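Local coordinates for protein racemase (Pseudovibrio sp. JE062, PDB 3MKC) that is of unknown specific function but belongs to the mandelate racemase/muconate lactonizing enzyme family of the enolase superfamily, with a capping N-terminal domain and a TIM-barrel-like C-terminal domain, at residues H327-V332 / P336-V341. Sequence-based numbering, arbitrary orientation.
Sequences HYQFAV and PYFEYV
Gln329 lies with its aliphatic part over one face of the Phe338 ring. Gln329 CB sits 3.9 Å from the centroid of the Phe338 ring, 17° off the ring normal, a CH-pi contact displaced toward the rim that carries CD2. Gln329 CG comes down on that rim, 3.4 Å from Phe338 CD2. With CG anti to the backbone N (chi1 -170°), the glutamine reaches out from its helix toward Phe338; a bend at chi2 then carries the amide along the ring toward the Phe338 backbone, its plane 30° from that of the ring. Gln329 OE1 ends 3.5 Å from Phe338 CB. Glutamine suits the place because its methylene groups pack on an aromatic face while its amide can still donate to a water: Gln329 NE2 lies 3.0 Å from the water oxygen, and the same water donates to Pro336 O at 2.8 Å, bridging helix and incoming loop. This is the alpha-to-beta return of a TIM-barrel-like domain: helix 319-331 ends, a connecting loop follows, and the chain enters strand 339-340, which pairs in parallel with strand 137-143. Phenylalanine fits the buried layer between helix and barrel wall, where its ring also touches Ala325 and Pro140. Tyr337, whose CB points away from the helix, instead directs its hydroxyl to a hydrogen bond with Asp207, at the start of strand 207-211.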
loop_
_atom_site.group_PDB
_atom_site.type_symbol
_atom_site.label_atom_id
_atom_site.label_comp_id
_atom_site.label_asym_id
_atom_site.label_seq_id
_atom_site.Cartn_x
_atom_site.Cartn_y
_atom_site.Cartn_z
ATOM N N HIS A 327 2.427 -9.755 4.948
ATOM C CA HIS A 327 1.393 -10.721 5.283
ATOM C C HIS A 327 0.415 -10.806 4.127
ATOM O O HIS A 327 -0.081 -11.884 3.797
ATOM C CB HIS A 327 0.690 -10.312 6.577
ATOM C CG HIS A 327 1.494 -10.595 7.805
ATOM N ND1 HIS A 327 1.312 -11.728 8.567
ATOM C CD2 HIS A 327 2.501 -9.905 8.393
ATOM C CE1 HIS A 327 2.171 -11.724 9.571
ATOM N NE2 HIS A 327 2.904 -10.627 9.488
ATOM N N TYR A 328 0.151 -9.659 3.512
ATOM C CA TYR A 328 -0.740 -9.591 2.355
ATOM C C TYR A 328 -0.202 -10.451 1.206
ATOM O O TYR A 328 -0.903 -11.314 0.671
ATOM C CB TYR A 328 -0.872 -8.140 1.872
ATOM C CG TYR A 328 -1.485 -8.042 0.489
ATOM C CD1 TYR A 328 -2.865 -8.072 0.315
ATOM C CD2 TYR A 328 -0.675 -8.031 -0.652
ATOM C CE1 TYR A 328 -3.429 -8.105 -0.962
ATOM C CE2 TYR A 328 -1.227 -8.066 -1.929
ATOM C CZ TYR A 328 -2.605 -8.107 -2.077
ATOM O OH TYR A 328 -3.164 -8.189 -3.334
ATOM N N GLN A 329 1.057 -10.231 0.838
ATOM C CA GLN A 329 1.630 -10.977 -0.277
ATOM C C GLN A 329 1.649 -12.481 -0.053
ATOM O O GLN A 329 1.498 -13.252 -0.995
ATOM C CB GLN A 329 3.044 -10.486 -0.602
ATOM C CG GLN A 329 3.589 -11.057 -1.912
ATOM C CD GLN A 329 2.898 -10.480 -3.143
ATOM O OE1 GLN A 329 1.856 -9.831 -3.043
ATOM N NE2 GLN A 329 3.474 -10.728 -4.316
ATOM N N PHE A 330 1.831 -12.910 1.189
ATOM C CA PHE A 330 1.848 -14.340 1.468
ATOM C C PHE A 330 0.487 -15.018 1.336
ATOM O O PHE A 330 0.364 -16.062 0.692
ATOM C CB PHE A 330 2.395 -14.602 2.874
ATOM C CG PHE A 330 3.880 -14.821 2.910
ATOM C CD1 PHE A 330 4.428 -16.001 2.413
ATOM C CD2 PHE A 330 4.731 -13.838 3.407
ATOM C CE1 PHE A 330 5.812 -16.201 2.408
ATOM C CE2 PHE A 330 6.114 -14.028 3.405
ATOM C CZ PHE A 330 6.653 -15.216 2.901
ATOM N N ALA A 331 -0.539 -14.414 1.924
ATOM C CA ALA A 331 -1.864 -15.028 1.916
ATOM C C ALA A 331 -2.843 -14.556 0.848
ATOM O O ALA A 331 -3.723 -15.313 0.444
ATOM C CB ALA A 331 -2.502 -14.852 3.279
ATOM N N VAL A 332 -2.687 -13.317 0.404
ATOM C CA VAL A 332 -3.614 -12.721 -0.559
ATOM C C VAL A 332 -3.045 -12.411 -1.936
ATOM O O VAL A 332 -3.719 -12.620 -2.947
ATOM C CB VAL A 332 -4.191 -11.409 0.016
ATOM C CG1 VAL A 332 -5.330 -10.901 -0.859
ATOM C CG2 VAL A 332 -4.659 -11.638 1.451
ATOM N N PRO A 336 3.633 -11.518 -8.913
ATOM C CA PRO A 336 5.025 -11.881 -8.611
ATOM C C PRO A 336 5.702 -10.966 -7.598
ATOM O O PRO A 336 6.622 -11.383 -6.892
ATOM C CB PRO A 336 5.723 -11.790 -9.971
ATOM C CG PRO A 336 4.615 -11.937 -10.965
ATOM C CD PRO A 336 3.488 -11.168 -10.336
ATOM N N TYR A 337 5.265 -9.713 -7.547
ATOM C CA TYR A 337 5.851 -8.738 -6.637
ATOM C C TYR A 337 4.768 -7.916 -5.946
ATOM O O TYR A 337 3.580 -8.051 -6.250
ATOM C CB TYR A 337 6.757 -7.773 -7.408
ATOM C CG TYR A 337 7.722 -8.439 -8.367
ATOM C CD1 TYR A 337 8.774 -9.220 -7.896
ATOM C CD2 TYR A 337 7.591 -8.266 -9.747
ATOM C CE1 TYR A 337 9.676 -9.811 -8.771
ATOM C CE2 TYR A 337 8.489 -8.855 -10.635
ATOM C CZ TYR A 337 9.530 -9.625 -10.139
ATOM O OH TYR A 337 10.428 -10.206 -11.001
ATOM N N PHE A 338 5.206 -7.075 -5.011
ATOM C CA PHE A 338 4.338 -6.165 -4.270
ATOM C C PHE A 338 5.227 -4.989 -3.862
ATOM O O PHE A 338 6.439 -5.163 -3.692
ATOM C CB PHE A 338 3.719 -6.861 -3.051
ATOM C CG PHE A 338 4.705 -7.239 -1.983
ATOM C CD1 PHE A 338 4.720 -6.564 -0.768
ATOM C CD2 PHE A 338 5.605 -8.277 -2.184
ATOM C CE1 PHE A 338 5.618 -6.915 0.236
ATOM C CE2 PHE A 338 6.512 -8.639 -1.183
ATOM C CZ PHE A 338 6.516 -7.955 0.026
ATOM N N GLU A 339 4.653 -3.795 -3.730
ATOM C CA GLU A 339 5.473 -2.636 -3.389
ATOM C C GLU A 339 5.962 -2.643 -1.957
ATOM O O GLU A 339 5.200 -2.888 -1.022
ATOM C CB GLU A 339 4.741 -1.319 -3.660
ATOM C CG GLU A 339 5.572 -0.091 -3.279
ATOM C CD GLU A 339 4.981 1.220 -3.765
ATOM O OE1 GLU A 339 3.746 1.381 -3.696
ATOM O OE2 GLU A 339 5.755 2.099 -4.200
ATOM N N TYR A 340 7.250 -2.357 -1.805
ATOM C CA TYR A 340 7.870 -2.319 -0.499
ATOM C C TYR A 340 8.934 -1.227 -0.486
ATOM O O TYR A 340 9.650 -1.033 -1.466
ATOM C CB TYR A 340 8.523 -3.663 -0.197
ATOM C CG TYR A 340 8.857 -3.874 1.259
ATOM C CD1 TYR A 340 7.914 -4.394 2.142
ATOM C CD2 TYR A 340 10.124 -3.565 1.752
ATOM C CE1 TYR A 340 8.223 -4.607 3.483
ATOM C CE2 TYR A 340 10.447 -3.772 3.091
ATOM C CZ TYR A 340 9.493 -4.293 3.948
ATOM O OH TYR A 340 9.804 -4.497 5.265
ATOM N N VAL A 341 9.012 -0.498 0.617
ATOM C CA VAL A 341 10.013 0.543 0.763
ATOM C C VAL A 341 10.969 -0.010 1.811
ATOM O O VAL A 341 10.571 -0.320 2.933
ATOM C CB VAL A 341 9.383 1.877 1.236
ATOM C CG1 VAL A 341 8.665 1.683 2.560
ATOM C CG2 VAL A 341 10.463 2.949 1.357
HETATM O O HOH W 1 6.118 -12.134 -4.270
#